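Local coordinates for protein citryl-spermidine/3,4-dihydroxybenzoyl-citryl-spermidine:spermidine ligase (Bacillus anthracis, PDB 3TO3) that catalyses the ATP-dependent condensation of spermidine with citryl-spermidine intermediates in the biosynthesis of the siderophore petrobactin, at residues His247-Glu252 against Val300-Leu305. Sequence-based numbering, arbitrary orientation.
Sequences HPWQWE and VSLNIL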
loop_
_atom_site.group_PDB
_atom_site.type_symbol
_atom_site.label_atom_id
_atom_site.label_comp_id
_atom_site.label_asym_id
_atom_site.label_seq_id
_atom_site.Cartn_x
_atom_site.Cartn_y
_atom_site.Cartn_z
ATOM N N HIS B 247 6.330 7.935 16.230
ATOM C CA HIS B 247 7.223 6.861 15.811
ATOM C C HIS B 247 7.985 7.342 14.586
ATOM O O HIS B 247 7.391 7.881 13.687
ATOM C CB HIS B 247 6.399 5.639 15.463
ATOM C CG HIS B 247 7.202 4.400 15.272
ATOM N ND1 HIS B 247 8.156 4.276 14.285
ATOM C CD2 HIS B 247 7.188 3.221 15.941
ATOM C CE1 HIS B 247 8.707 3.076 14.367
ATOM N NE2 HIS B 247 8.138 2.418 15.362
ATOM N N PRO B 248 9.301 7.145 14.540
ATOM C CA PRO B 248 10.026 7.651 13.367
ATOM C C PRO B 248 9.585 6.995 12.056
ATOM O O PRO B 248 9.701 7.671 11.036
ATOM C CB PRO B 248 11.504 7.331 13.675
ATOM C CG PRO B 248 11.460 6.192 14.668
ATOM C CD PRO B 248 10.150 6.332 15.435
ATOM N N TRP B 249 9.078 5.757 12.062
ATOM C CA TRP B 249 8.549 5.178 10.793
ATOM C C TRP B 249 7.284 5.912 10.397
ATOM O O TRP B 249 7.049 6.184 9.218
ATOM C CB TRP B 249 8.214 3.670 10.860
ATOM C CG TRP B 249 7.803 3.072 9.531
ATOM C CD1 TRP B 249 8.614 2.421 8.644
ATOM C CD2 TRP B 249 6.487 3.081 8.934
ATOM N NE1 TRP B 249 7.893 2.020 7.553
ATOM C CE2 TRP B 249 6.590 2.413 7.697
ATOM C CE3 TRP B 249 5.231 3.568 9.340
ATOM C CZ2 TRP B 249 5.494 2.234 6.837
ATOM C CZ3 TRP B 249 4.126 3.379 8.495
ATOM C CH2 TRP B 249 4.274 2.724 7.254
ATOM N N GLN B 250 6.470 6.224 11.394
ATOM C CA GLN B 250 5.211 6.897 11.149
ATOM C C GLN B 250 5.469 8.293 10.611
ATOM O O GLN B 250 4.807 8.737 9.663
ATOM C CB GLN B 250 4.369 6.968 12.409
ATOM C CG GLN B 250 3.050 7.674 12.167
ATOM C CD GLN B 250 2.020 6.736 11.581
ATOM O OE1 GLN B 250 2.358 5.705 11.008
ATOM N NE2 GLN B 250 0.760 7.069 11.744
ATOM N N TRP B 251 6.469 8.959 11.177
ATOM C CA TRP B 251 6.763 10.336 10.782
ATOM C C TRP B 251 7.236 10.380 9.328
ATOM O O TRP B 251 6.724 11.142 8.526
ATOM C CB TRP B 251 7.792 10.989 11.718
ATOM C CG TRP B 251 8.305 12.320 11.266
ATOM C CD1 TRP B 251 9.560 12.594 10.833
ATOM C CD2 TRP B 251 7.583 13.562 11.204
ATOM N NE1 TRP B 251 9.674 13.909 10.494
ATOM C CE2 TRP B 251 8.478 14.535 10.713
ATOM C CE3 TRP B 251 6.264 13.944 11.503
ATOM C CZ2 TRP B 251 8.103 15.883 10.508
ATOM C CZ3 TRP B 251 5.890 15.285 11.317
ATOM C CH2 TRP B 251 6.815 16.236 10.820
ATOM N N GLU B 252 8.197 9.544 8.993
ATOM C CA GLU B 252 8.780 9.611 7.664
ATOM C C GLU B 252 7.961 8.960 6.565
ATOM O O GLU B 252 8.149 9.277 5.401
ATOM C CB GLU B 252 10.151 8.952 7.671
ATOM C CG GLU B 252 11.216 9.751 8.346
ATOM C CD GLU B 252 12.567 9.085 8.196
ATOM O OE1 GLU B 252 12.850 8.161 8.986
ATOM O OE2 GLU B 252 13.328 9.464 7.276
ATOM N N VAL B 300 2.126 4.658 20.411
ATOM C CA VAL B 300 1.977 5.680 19.384
ATOM C C VAL B 300 1.321 5.148 18.128
ATOM O O VAL B 300 1.286 3.943 17.906
ATOM C CB VAL B 300 3.321 6.330 19.033
ATOM C CG1 VAL B 300 3.856 7.080 20.221
ATOM C CG2 VAL B 300 4.341 5.258 18.605
ATOM N N SER B 301 0.769 6.054 17.327
ATOM C CA SER B 301 0.104 5.671 16.085
ATOM C C SER B 301 1.086 5.002 15.107
ATOM O O SER B 301 2.222 5.447 14.962
ATOM C CB SER B 301 -0.483 6.916 15.434
ATOM O OG SER B 301 -1.637 7.324 16.136
ATOM N N LEU B 302 0.672 3.923 14.459
ATOM C CA LEU B 302 1.504 3.364 13.405
ATOM C C LEU B 302 0.633 2.926 12.255
ATOM O O LEU B 302 -0.238 2.081 12.435
ATOM C CB LEU B 302 2.286 2.203 13.973
ATOM C CG LEU B 302 3.505 1.691 13.229
ATOM C CD1 LEU B 302 4.595 2.773 13.087
ATOM C CD2 LEU B 302 4.008 0.436 13.969
ATOM N N ASN B 303 0.852 3.413 11.043
ATOM C CA ASN B 303 -0.098 2.942 10.076
ATOM C C ASN B 303 0.518 1.781 9.313
ATOM O O ASN B 303 0.944 1.917 8.176
ATOM C CB ASN B 303 -0.331 4.091 9.078
ATOM C CG ASN B 303 -1.529 4.968 9.443
ATOM O OD1 ASN B 303 -1.504 5.729 10.430
ATOM N ND2 ASN B 303 -2.576 4.879 8.636
ATOM N N ILE B 304 0.225 0.595 9.813
ATOM C CA ILE B 304 0.686 -0.659 9.245
ATOM C C ILE B 304 -0.381 -1.638 9.682
ATOM O O ILE B 304 -1.111 -1.422 10.673
ATOM C CB ILE B 304 2.104 -1.194 9.739
ATOM C CG1 ILE B 304 2.065 -1.630 11.199
ATOM C CG2 ILE B 304 3.264 -0.240 9.457
ATOM C CD1 ILE B 304 3.328 -2.357 11.634
ATOM N N LEU B 305 -0.478 -2.717 8.932
ATOM C CA LEU B 305 -1.497 -3.685 9.203
ATOM C C LEU B 305 -0.859 -4.970 9.713
ATOM O O LEU B 305 -0.079 -5.634 9.014
ATOM C CB LEU B 305 -2.310 -3.924 7.946
ATOM C CG LEU B 305 -3.642 -4.608 8.168
ATOM C CD1 LEU B 305 -4.769 -3.648 7.751
ATOM C CD2 LEU B 305 -3.663 -5.933 7.384
HETATM O O HOH W 1 3.476 7.875 15.670
#
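Gln250 and Asn303 join the N-terminal turn of helix 248-258 to strand 297-306 in the IucA/IucC synthetase fold; the axes of 248-252 and 302-305 lie 95° apart. The Gln250 amide pairs with both backbone and side chain of Asn303: OE1 accepts from the backbone N of Asn303 at 2.7 Å, while NE2 donates to Asn303 OD1 at 2.9 Å. That second bond is nearly straight (165°) and leaves close to the Gln250 amide plane. The bend at chi2 of Gln250 (83°) brings the amide to Asn303. Ser365 engages both residues: its backbone O accepts from Gln250 NE2, and its OG bonds Asn303 OD1. His247 is the N-cap, its ND1 accepting from Trp249 N at 2.8 Å within the ring plane. Leu302 CD1 sits over one face of this ring, 3.9 Å from its centroid, a CH-pi contact; Ile304 CG2 lies over one face of the Trp249 six-membered ring, toward the rim, 4.0 Å from its centroid. One water accepts from His247 N and donates to Ser301 O. Leu302 also packs against the ATP-binding Arg311. The buried Gln250 amide, satisfied by strand and Ser365, thus joins helix to strand together with the ring-methyl contacts, beside the nucleotide site.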